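Local atomic coordinates of sugar kinase MJ0406 (Methanococcus jannaschii, PDB entry 2C4E), a protein that phosphorylates a broad range of nucleosides, above all inosine, guanosine and cytidine, to their monophosphates with ATP as the preferred donor. Residues S91-T96 with A117-K122; V57-L62 with L81-S86; T180-M185 with G252-Y257. All coordinates share one frame; numbering follows the deposited sequence.

Interaction 1 (S91-T96 with A117-K122); sequences SEEEET and AAKHYK
His120 meets Ser91 edge-on: Ser91 OG lies near the plane of the imidazole and forms a short hydrogen bond of 2.6 Å with His120 NE2. Ser91 OG stands anti to the backbone N (chi1 -178°), which carries it toward the ring and also into the turn of its own loop, where it accepts from Glu94 N at 3.1 Å. That bond, three residues on, makes an ST motif; a small hydroxyl suits the place because it can serve the turn and the imidazole together. The other ring nitrogen, His120 ND1, is bonded to Glu123, so both nitrogens have partners and the rotation of the ring is fixed. Lys119 CD covers one ring face, 3.6 Å above its centre. Both segments are connections between strands of the ribokinase fold, the 3-10 turn 117-122 following strand 109-114 and the loop 91-96 preceding strand 98-103. Strand 109-114 carries substrate-binding residues, among them Phe113. From the ring face the lysine chain, bent at chi2 and chi3, goes on to cross Glu93 at about a right angle. Lys119 NZ forms a salt bridge with Glu93 OE2 at 2.8 Å, coming from above the carboxylate plane, and has a second acidic partner in Glu123. Glu94 also crosses the lysine at about a right angle; Glu94 CG lies 3.8 Å from Lys119 CG and Glu94 OE2 meets Lys119 CE, but Glu94 OE2 stays 4.6 Å from Lys119 NZ, beyond a salt bridge. Glu94 CB packs on Ala117, whose small side chain lets the backbones come close, and Ala117 N donates to Glu95 O at 3.0 Å.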
loop_
_atom_site.group_PDB
_atom_site.type_symbol
_atom_site.label_atom_id
_atom_site.label_comp_id
_atom_site.label_asym_id
_atom_site.label_seq_id
_atom_site.Cartn_x
_atom_site.Cartn_y
_atom_site.Cartn_z
ATOM N N SER A 91 -6.616 -7.632 17.916
ATOM C CA SER A 91 -5.637 -6.692 18.449
ATOM C C SER A 91 -6.285 -5.326 18.652
ATOM O O SER A 91 -7.093 -4.888 17.833
ATOM C CB SER A 91 -4.450 -6.557 17.495
ATOM O OG SER A 91 -3.473 -5.680 18.025
ATOM N N GLU A 92 -5.928 -4.665 19.749
ATOM C CA GLU A 92 -6.375 -3.304 20.028
ATOM C C GLU A 92 -5.445 -2.284 19.360
ATOM O O GLU A 92 -5.879 -1.190 18.993
ATOM C CB GLU A 92 -6.407 -3.053 21.548
ATOM C CG GLU A 92 -7.208 -4.074 22.353
ATOM C CD GLU A 92 -7.293 -3.734 23.833
ATOM O OE1 GLU A 92 -6.246 -3.762 24.523
ATOM O OE2 GLU A 92 -8.406 -3.430 24.316
ATOM N N GLU A 93 -4.173 -2.653 19.205
ATOM C CA GLU A 93 -3.107 -1.721 18.819
ATOM C C GLU A 93 -2.724 -1.768 17.331
ATOM O O GLU A 93 -2.475 -0.718 16.711
ATOM C CB GLU A 93 -1.854 -1.957 19.684
ATOM C CG GLU A 93 -1.478 -3.435 19.887
ATOM C CD GLU A 93 -0.054 -3.636 20.393
ATOM O OE1 GLU A 93 0.765 -2.694 20.297
ATOM O OE2 GLU A 93 0.244 -4.733 20.907
ATOM N N GLU A 94 -2.671 -2.982 16.779
ATOM C CA GLU A 94 -2.220 -3.225 15.419
ATOM C C GLU A 94 -3.423 -3.278 14.486
ATOM O O GLU A 94 -4.518 -3.671 14.908
ATOM C CB GLU A 94 -1.428 -4.555 15.348
ATOM C CG GLU A 94 -0.318 -4.710 16.401
ATOM C CD GLU A 94 0.678 -3.563 16.379
ATOM O OE1 GLU A 94 0.952 -3.016 15.281
ATOM O OE2 GLU A 94 1.190 -3.198 17.458
ATOM N N GLU A 95 -3.208 -2.923 13.215
ATOM C CA GLU A 95 -4.171 -3.253 12.139
ATOM C C GLU A 95 -4.040 -4.691 11.592
ATOM O O GLU A 95 -3.030 -5.364 11.819
ATOM C CB GLU A 95 -4.015 -2.290 10.960
ATOM C CG GLU A 95 -2.761 -2.480 10.107
ATOM C CD GLU A 95 -2.524 -1.296 9.172
ATOM O OE1 GLU A 95 -3.253 -1.158 8.160
ATOM O OE2 GLU A 95 -1.621 -0.480 9.450
ATOM N N THR A 96 -5.072 -5.132 10.849
ATOM C CA THR A 96 -5.146 -6.468 10.232
ATOM C C THR A 96 -4.045 -6.637 9.170
ATOM O O THR A 96 -3.799 -5.691 8.423
ATOM C CB THR A 96 -6.538 -6.644 9.545
ATOM O OG1 THR A 96 -7.583 -6.466 10.514
ATOM C CG2 THR A 96 -6.747 -8.071 8.983
ATOM N N ALA A 117 -0.977 -7.221 12.969
ATOM C CA ALA A 117 -1.450 -7.986 14.139
ATOM C C ALA A 117 -0.863 -9.393 14.278
ATOM O O ALA A 117 -0.988 -10.012 15.337
ATOM C CB ALA A 117 -2.984 -8.080 14.115
ATOM N N ALA A 118 -0.260 -9.917 13.210
ATOM C CA ALA A 118 0.503 -11.167 13.291
ATOM C C ALA A 118 1.655 -11.106 14.308
ATOM O O ALA A 118 2.182 -12.145 14.724
ATOM C CB ALA A 118 1.033 -11.549 11.915
ATOM N N LYS A 119 2.049 -9.901 14.719
ATOM C CA LYS A 119 3.030 -9.763 15.796
ATOM C C LYS A 119 2.569 -10.477 17.076
ATOM O O LYS A 119 3.390 -10.851 17.911
ATOM C CB LYS A 119 3.366 -8.281 16.074
ATOM C CG LYS A 119 2.251 -7.473 16.731
ATOM C CD LYS A 119 2.238 -7.646 18.238
ATOM C CE LYS A 119 2.025 -6.369 18.971
ATOM N NZ LYS A 119 2.290 -6.518 20.435
ATOM N N HIS A 120 1.259 -10.661 17.229
ATOM C CA HIS A 120 0.702 -11.230 18.453
ATOM C C HIS A 120 0.881 -12.747 18.576
ATOM O O HIS A 120 0.768 -13.259 19.686
ATOM C CB HIS A 120 -0.790 -10.882 18.601
ATOM C CG HIS A 120 -1.053 -9.442 18.893
ATOM N ND1 HIS A 120 -0.651 -8.831 20.063
ATOM C CD2 HIS A 120 -1.669 -8.483 18.161
ATOM C CE1 HIS A 120 -1.015 -7.562 20.039
ATOM N NE2 HIS A 120 -1.639 -7.327 18.901
ATOM N N TYR A 121 1.133 -13.474 17.480
ATOM C CA TYR A 121 1.306 -14.928 17.593
ATOM C C TYR A 121 2.350 -15.322 18.645
ATOM O O TYR A 121 2.139 -16.266 19.388
ATOM C CB TYR A 121 1.666 -15.602 16.254
ATOM C CG TYR A 121 0.530 -15.644 15.259
ATOM C CD1 TYR A 121 0.553 -14.834 14.131
ATOM C CD2 TYR A 121 -0.582 -16.462 15.459
ATOM C CE1 TYR A 121 -0.469 -14.852 13.214
ATOM C CE2 TYR A 121 -1.620 -16.484 14.538
ATOM C CZ TYR A 121 -1.551 -15.676 13.413
ATOM O OH TYR A 121 -2.567 -15.659 12.499
ATOM N N LYS A 122 3.469 -14.605 18.715
ATOM C CA LYS A 122 4.511 -14.949 19.694
ATOM C C LYS A 122 4.077 -14.747 21.156
ATOM O O LYS A 122 4.718 -15.261 22.068
ATOM C CB LYS A 122 5.826 -14.215 19.390
ATOM C CG LYS A 122 5.782 -12.710 19.538
ATOM C CD LYS A 122 7.130 -12.093 19.126
ATOM C CE LYS A 122 7.029 -10.612 18.795
ATOM N NZ LYS A 122 5.914 -10.307 17.849
#

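Interaction 2 (V57-L62 with L81-S86); sequences VNSELL and LDINIS
Glu60 and Asn84 lie side by side and point the same way, with Glu60 CB 3.7 Å from Asn84 CB. Their backbones form a single beta bridge: Asn84 N donates to Ser59 O at 3.3 Å, and Leu61 N to Asn84 O at 3.0 Å. Asn84 O also receives a CA-H...O contact from Glu60. On the other face of the bridge Ile83 CG1 and CG2 pack against Ser59 OG, whose hydroxyl is bonded to Ala49 O of helix 44-54. Strand 58-62 is the outermost strand of the large, mainly parallel sheet of the ribokinase fold, and the loop 81-86 lies along the edge that strand 7-11 does not occupy. Two waters extend the bridge, one donating to Ser59 O and Asp82 O, the other to Leu61 O and Asn84 O. Further out, Asn84 ND2 donates to Ser86 OG at 2.7 Å, close to the amide plane; asparagine suits the place because its amide steadies the loop while its backbone makes the bridge. Glu60 OE2 is hydrogen-bonded to Thr9 OG1 of the neighbouring strand 7-11. Asp82, with positive phi (64°), is the first residue after helix 73-80 and forms a Schellman motif there. Leu78 of that helix touches Leu61, Ile83 and Ile85, whose aliphatic side chains suit this apolar side.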
loop_
_atom_site.group_PDB
_atom_site.type_symbol
_atom_site.label_atom_id
_atom_site.label_comp_id
_atom_site.label_asym_id
_atom_site.label_seq_id
_atom_site.Cartn_x
_atom_site.Cartn_y
_atom_site.Cartn_z
ATOM N N VAL A 57 -18.252 -28.157 4.233
ATOM C CA VAL A 57 -17.556 -28.710 5.390
ATOM C C VAL A 57 -17.371 -27.581 6.376
ATOM O O VAL A 57 -17.019 -26.469 5.993
ATOM C CB VAL A 57 -16.213 -29.351 5.000
ATOM C CG1 VAL A 57 -15.409 -29.738 6.254
ATOM C CG2 VAL A 57 -16.465 -30.547 4.094
ATOM N N ASN A 58 -17.660 -27.849 7.641
ATOM C CA ASN A 58 -17.620 -26.804 8.644
ATOM C C ASN A 58 -16.178 -26.476 8.920
ATOM O O ASN A 58 -15.371 -27.374 9.082
ATOM C CB ASN A 58 -18.337 -27.246 9.919
ATOM C CG ASN A 58 -19.832 -27.374 9.721
ATOM O OD1 ASN A 58 -20.464 -26.509 9.121
ATOM N ND2 ASN A 58 -20.403 -28.464 10.207
ATOM N N SER A 59 -15.829 -25.200 8.884
ATOM C CA SER A 59 -14.473 -24.789 9.180
ATOM C C SER A 59 -14.461 -23.785 10.311
ATOM O O SER A 59 -15.461 -23.138 10.626
ATOM C CB SER A 59 -13.775 -24.214 7.943
ATOM O OG SER A 59 -14.434 -23.066 7.455
ATOM N N GLU A 60 -13.309 -23.690 10.942
ATOM C CA GLU A 60 -13.072 -22.696 11.962
ATOM C C GLU A 60 -11.726 -22.069 11.663
ATOM O O GLU A 60 -10.860 -22.700 11.077
ATOM C CB GLU A 60 -13.113 -23.310 13.368
ATOM C CG GLU A 60 -12.054 -24.350 13.705
ATOM C CD GLU A 60 -12.146 -24.829 15.159
ATOM O OE1 GLU A 60 -13.196 -24.623 15.793
ATOM O OE2 GLU A 60 -11.165 -25.420 15.676
ATOM N N LEU A 61 -11.559 -20.829 12.074
ATOM C CA LEU A 61 -10.388 -20.050 11.743
ATOM C C LEU A 61 -9.674 -19.577 12.992
ATOM O O LEU A 61 -10.321 -19.111 13.950
ATOM C CB LEU A 61 -10.849 -18.868 10.894
ATOM C CG LEU A 61 -9.867 -17.986 10.122
ATOM C CD1 LEU A 61 -9.068 -18.751 9.109
ATOM C CD2 LEU A 61 -10.678 -16.900 9.433
ATOM N N LEU A 62 -8.352 -19.714 13.004
ATOM C CA LEU A 62 -7.514 -19.180 14.069
ATOM C C LEU A 62 -6.503 -18.248 13.408
ATOM O O LEU A 62 -5.602 -18.707 12.709
ATOM C CB LEU A 62 -6.795 -20.293 14.839
ATOM C CG LEU A 62 -6.197 -19.865 16.186
ATOM C CD1 LEU A 62 -5.794 -21.102 16.963
ATOM C CD2 LEU A 62 -5.001 -18.928 16.019
ATOM N N LEU A 81 -21.107 -16.385 6.313
ATOM C CA LEU A 81 -20.777 -17.692 5.765
ATOM C C LEU A 81 -20.793 -18.798 6.824
ATOM O O LEU A 81 -20.546 -19.953 6.495
ATOM C CB LEU A 81 -19.409 -17.645 5.073
ATOM C CG LEU A 81 -19.385 -16.803 3.793
ATOM C CD1 LEU A 81 -17.961 -16.404 3.431
ATOM C CD2 LEU A 81 -20.042 -17.557 2.636
ATOM N N ASP A 82 -21.082 -18.448 8.081
ATOM C CA ASP A 82 -21.151 -19.420 9.187
ATOM C C ASP A 82 -19.793 -20.074 9.446
ATOM O O ASP A 82 -19.703 -21.258 9.751
ATOM C CB ASP A 82 -22.223 -20.485 8.906
ATOM C CG ASP A 82 -22.888 -21.003 10.170
ATOM O OD1 ASP A 82 -22.181 -21.449 11.097
ATOM O OD2 ASP A 82 -24.128 -20.998 10.322
ATOM N N ILE A 83 -18.727 -19.297 9.311
ATOM C CA ILE A 83 -17.399 -19.790 9.623
ATOM C C ILE A 83 -17.135 -19.426 11.084
ATOM O O ILE A 83 -17.281 -18.277 11.468
ATOM C CB ILE A 83 -16.355 -19.226 8.638
ATOM C CG1 ILE A 83 -16.592 -19.870 7.259
ATOM C CG2 ILE A 83 -14.943 -19.548 9.117
ATOM C CD1 ILE A 83 -15.770 -19.318 6.152
ATOM N N ASN A 84 -16.788 -20.429 11.885
ATOM C CA ASN A 84 -16.548 -20.263 13.318
ATOM C C ASN A 84 -15.286 -19.422 13.482
ATOM O O ASN A 84 -14.192 -19.861 13.127
ATOM C CB ASN A 84 -16.398 -21.650 13.965
ATOM C CG ASN A 84 -16.252 -21.618 15.492
ATOM O OD1 ASN A 84 -16.694 -22.551 16.181
ATOM N ND2 ASN A 84 -15.633 -20.589 16.017
ATOM N N ILE A 85 -15.446 -18.202 13.987
ATOM C CA ILE A 85 -14.315 -17.307 14.196
ATOM C C ILE A 85 -14.158 -17.003 15.679
ATOM O O ILE A 85 -13.587 -15.982 16.046
ATOM C CB ILE A 85 -14.485 -16.019 13.373
ATOM C CG1 ILE A 85 -15.837 -15.342 13.686
ATOM C CG2 ILE A 85 -14.368 -16.342 11.914
ATOM C CD1 ILE A 85 -15.941 -13.926 13.221
ATOM N N SER A 86 -14.658 -17.921 16.508
ATOM C CA SER A 86 -14.535 -17.853 17.964
ATOM C C SER A 86 -13.086 -17.826 18.463
ATOM O O SER A 86 -12.822 -17.285 19.533
ATOM C CB SER A 86 -15.308 -19.014 18.628
ATOM O OG SER A 86 -14.631 -20.255 18.551
HETATM O O HOH W 1 -18.322 -23.841 10.089
HETATM O O HOH W 2 -12.557 -20.141 15.485
#

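Interaction 3 (T180-M185 with G252-Y257); sequences TNFLFM and GFLSAY
Phe182 and Tyr257 form a T-shaped pair, the edge of the phenylalanine directed at the face of the tyrosine. From CB, which leaves strand 182-185 toward the helix, the side chain of Phe182 runs to CG, set anti to the carbonyl carbon. The ortho carbons come next: Phe182 CD1 lies 4.4 Å from Leu254 CD2, and Phe182 CD2 is 4.2 Å from Phe253 CE2. Farther along, Phe182 CE2 approaches Tyr257 CE1 and CD1. At the tip, Phe182 CZ sits over the centre of the tyrosine ring, 3.5 Å above its plane, where the C-H edge faces the pi cloud. The ring planes are 74° apart.

This is strand-to-helix packing in the alpha/beta core of the ribokinase fold: helix 245-258 lies against the large sheet, its segment 252-257 nearly antiparallel to strand 182-185 at 160°, with axes 11.8 Å apart. Large aromatic side chains suit such a separation because they span it. Phe184, two residues on, also points to the helix and repeats the arrangement with Phe253, its edge toward that ring's face and the planes at 88°. Here the approach is off-centre: Phe184 CE2 is displaced toward the rim of the Phe253 ring, and Phe184 CZ comes to 3.6 Å from Phe253 CD2. Leu254 CD2 touches both strand phenylalanines, reaching the edge of Phe184 at CE1; a branched aliphatic end suits a place shared by two rings. From positions one helical turn apart, Phe253 and Tyr257 each turn a ring face to one of the strand's phenylalanines. Around them, Cys266 of helix 263-277 packs on Phe253 and Tyr257, while Phe184 lies near Arg250, the probable transition-state stabiliser, and near Thr214 of the ATP site.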
loop_
_atom_site.group_PDB
_atom_site.type_symbol
_atom_site.label_atom_id
_atom_site.label_comp_id
_atom_site.label_asym_id
_atom_site.label_seq_id
_atom_site.Cartn_x
_atom_site.Cartn_y
_atom_site.Cartn_z
ATOM N N THR A 180 3.516 -33.768 10.955
ATOM C CA THR A 180 2.593 -33.515 9.855
ATOM C C THR A 180 2.072 -34.829 9.288
ATOM O O THR A 180 2.839 -35.754 9.097
ATOM C CB THR A 180 3.296 -32.739 8.730
ATOM O OG1 THR A 180 3.635 -31.427 9.182
ATOM C CG2 THR A 180 2.327 -32.466 7.597
ATOM N N ASN A 181 0.767 -34.899 9.048
ATOM C CA ASN A 181 0.152 -36.021 8.328
ATOM C C ASN A 181 0.069 -35.767 6.821
ATOM O O ASN A 181 0.482 -36.621 6.052
ATOM C CB ASN A 181 -1.230 -36.356 8.890
ATOM C CG ASN A 181 -1.159 -36.833 10.314
ATOM O OD1 ASN A 181 -0.853 -38.032 10.607
ATOM N ND2 ASN A 181 -1.379 -35.917 11.224
ATOM N N PHE A 182 -0.449 -34.612 6.405
ATOM C CA PHE A 182 -0.518 -34.239 4.992
ATOM C C PHE A 182 0.392 -33.055 4.790
ATOM O O PHE A 182 0.175 -32.002 5.390
ATOM C CB PHE A 182 -1.910 -33.775 4.547
ATOM C CG PHE A 182 -3.045 -34.701 4.899
ATOM C CD1 PHE A 182 -3.770 -34.496 6.066
ATOM C CD2 PHE A 182 -3.424 -35.720 4.057
ATOM C CE1 PHE A 182 -4.838 -35.320 6.389
ATOM C CE2 PHE A 182 -4.516 -36.553 4.371
ATOM C CZ PHE A 182 -5.206 -36.348 5.533
ATOM N N LEU A 183 1.414 -33.224 3.957
ATOM C CA LEU A 183 2.361 -32.176 3.636
ATOM C C LEU A 183 2.153 -31.752 2.191
ATOM O O LEU A 183 2.288 -32.562 1.266
ATOM C CB LEU A 183 3.780 -32.685 3.848
ATOM C CG LEU A 183 4.935 -31.749 3.492
ATOM C CD1 LEU A 183 4.856 -30.511 4.399
ATOM C CD2 LEU A 183 6.227 -32.504 3.682
ATOM N N PHE A 184 1.796 -30.493 2.015
ATOM C CA PHE A 184 1.613 -29.895 0.706
ATOM C C PHE A 184 2.780 -28.956 0.404
ATOM O O PHE A 184 3.160 -28.147 1.244
ATOM C CB PHE A 184 0.333 -29.055 0.671
ATOM C CG PHE A 184 -0.953 -29.829 0.822
ATOM C CD1 PHE A 184 -1.511 -30.052 2.091
ATOM C CD2 PHE A 184 -1.661 -30.258 -0.286
ATOM C CE1 PHE A 184 -2.719 -30.732 2.232
ATOM C CE2 PHE A 184 -2.856 -30.932 -0.143
ATOM C CZ PHE A 184 -3.388 -31.165 1.108
ATOM N N MET A 185 3.322 -29.039 -0.801
ATOM C CA MET A 185 4.297 -28.071 -1.270
ATOM C C MET A 185 4.169 -27.920 -2.769
ATOM O O MET A 185 3.916 -28.878 -3.478
ATOM C CB MET A 185 5.727 -28.504 -0.928
ATOM C CG MET A 185 6.130 -28.281 0.526
ATOM S SD MET A 185 7.913 -28.621 0.755
ATOM C CE MET A 185 7.850 -30.351 0.976
ATOM N N GLY A 252 -10.155 -27.972 -1.307
ATOM C CA GLY A 252 -10.853 -29.070 -1.947
ATOM C C GLY A 252 -10.358 -30.420 -1.470
ATOM O O GLY A 252 -11.160 -31.311 -1.167
ATOM N N PHE A 253 -9.032 -30.563 -1.397
ATOM C CA PHE A 253 -8.404 -31.822 -1.008
ATOM C C PHE A 253 -8.838 -32.228 0.402
ATOM O O PHE A 253 -9.243 -33.342 0.647
ATOM C CB PHE A 253 -6.889 -31.668 -1.064
ATOM C CG PHE A 253 -6.137 -32.955 -0.929
ATOM C CD1 PHE A 253 -5.548 -33.529 -2.040
ATOM C CD2 PHE A 253 -5.986 -33.576 0.304
ATOM C CE1 PHE A 253 -4.864 -34.714 -1.937
ATOM C CE2 PHE A 253 -5.290 -34.772 0.404
ATOM C CZ PHE A 253 -4.719 -35.325 -0.733
ATOM N N LEU A 254 -8.715 -31.294 1.334
ATOM C CA LEU A 254 -9.034 -31.555 2.737
ATOM C C LEU A 254 -10.542 -31.732 2.957
ATOM O O LEU A 254 -10.958 -32.538 3.784
ATOM C CB LEU A 254 -8.512 -30.407 3.595
ATOM C CG LEU A 254 -6.993 -30.255 3.574
ATOM C CD1 LEU A 254 -6.602 -29.000 4.329
ATOM C CD2 LEU A 254 -6.329 -31.475 4.196
ATOM N N SER A 255 -11.356 -31.006 2.204
ATOM C CA SER A 255 -12.808 -31.165 2.293
ATOM C C SER A 255 -13.225 -32.566 1.851
ATOM O O SER A 255 -14.041 -33.233 2.497
ATOM C CB SER A 255 -13.538 -30.109 1.456
ATOM O OG SER A 255 -13.340 -28.801 1.983
ATOM N N ALA A 256 -12.661 -33.002 0.728
ATOM C CA ALA A 256 -12.894 -34.343 0.214
ATOM C C ALA A 256 -12.426 -35.380 1.207
ATOM O O ALA A 256 -13.081 -36.403 1.411
ATOM C CB ALA A 256 -12.197 -34.528 -1.099
ATOM N N TYR A 257 -11.300 -35.119 1.863
ATOM C CA TYR A 257 -10.811 -36.074 2.831
ATOM C C TYR A 257 -11.789 -36.251 3.988
ATOM O O TYR A 257 -12.128 -37.398 4.359
ATOM C CB TYR A 257 -9.411 -35.709 3.331
ATOM C CG TYR A 257 -8.848 -36.816 4.159
ATOM C CD1 TYR A 257 -8.172 -37.861 3.561
ATOM C CD2 TYR A 257 -9.044 -36.856 5.533
ATOM C CE1 TYR A 257 -7.668 -38.916 4.315
ATOM C CE2 TYR A 257 -8.541 -37.889 6.289
ATOM C CZ TYR A 257 -7.860 -38.919 5.673
ATOM O OH TYR A 257 -7.359 -39.965 6.426
#

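From the N terminus, interaction 2 closes first, its loop of 18 residues containing helix 73-80 and bringing the chain back along the edge strand 58-62. Interaction 1 then closes a loop of 20 residues, slightly longer, through strands 98-103 and 109-114 of the four-stranded sheet, joining the connections before and after this pair. Interaction 3 spans 66 residues, joining strand 182-186 of the large sheet to helix 245-258. The three follow in series, none nested or crossed. Interactions 2 and 3 reach the same large sheet and touch where Val57 packs on the backbone of Ser255. The centres of interactions 1 and 3 are about 28 Å apart, on opposite sides of the chain's centre.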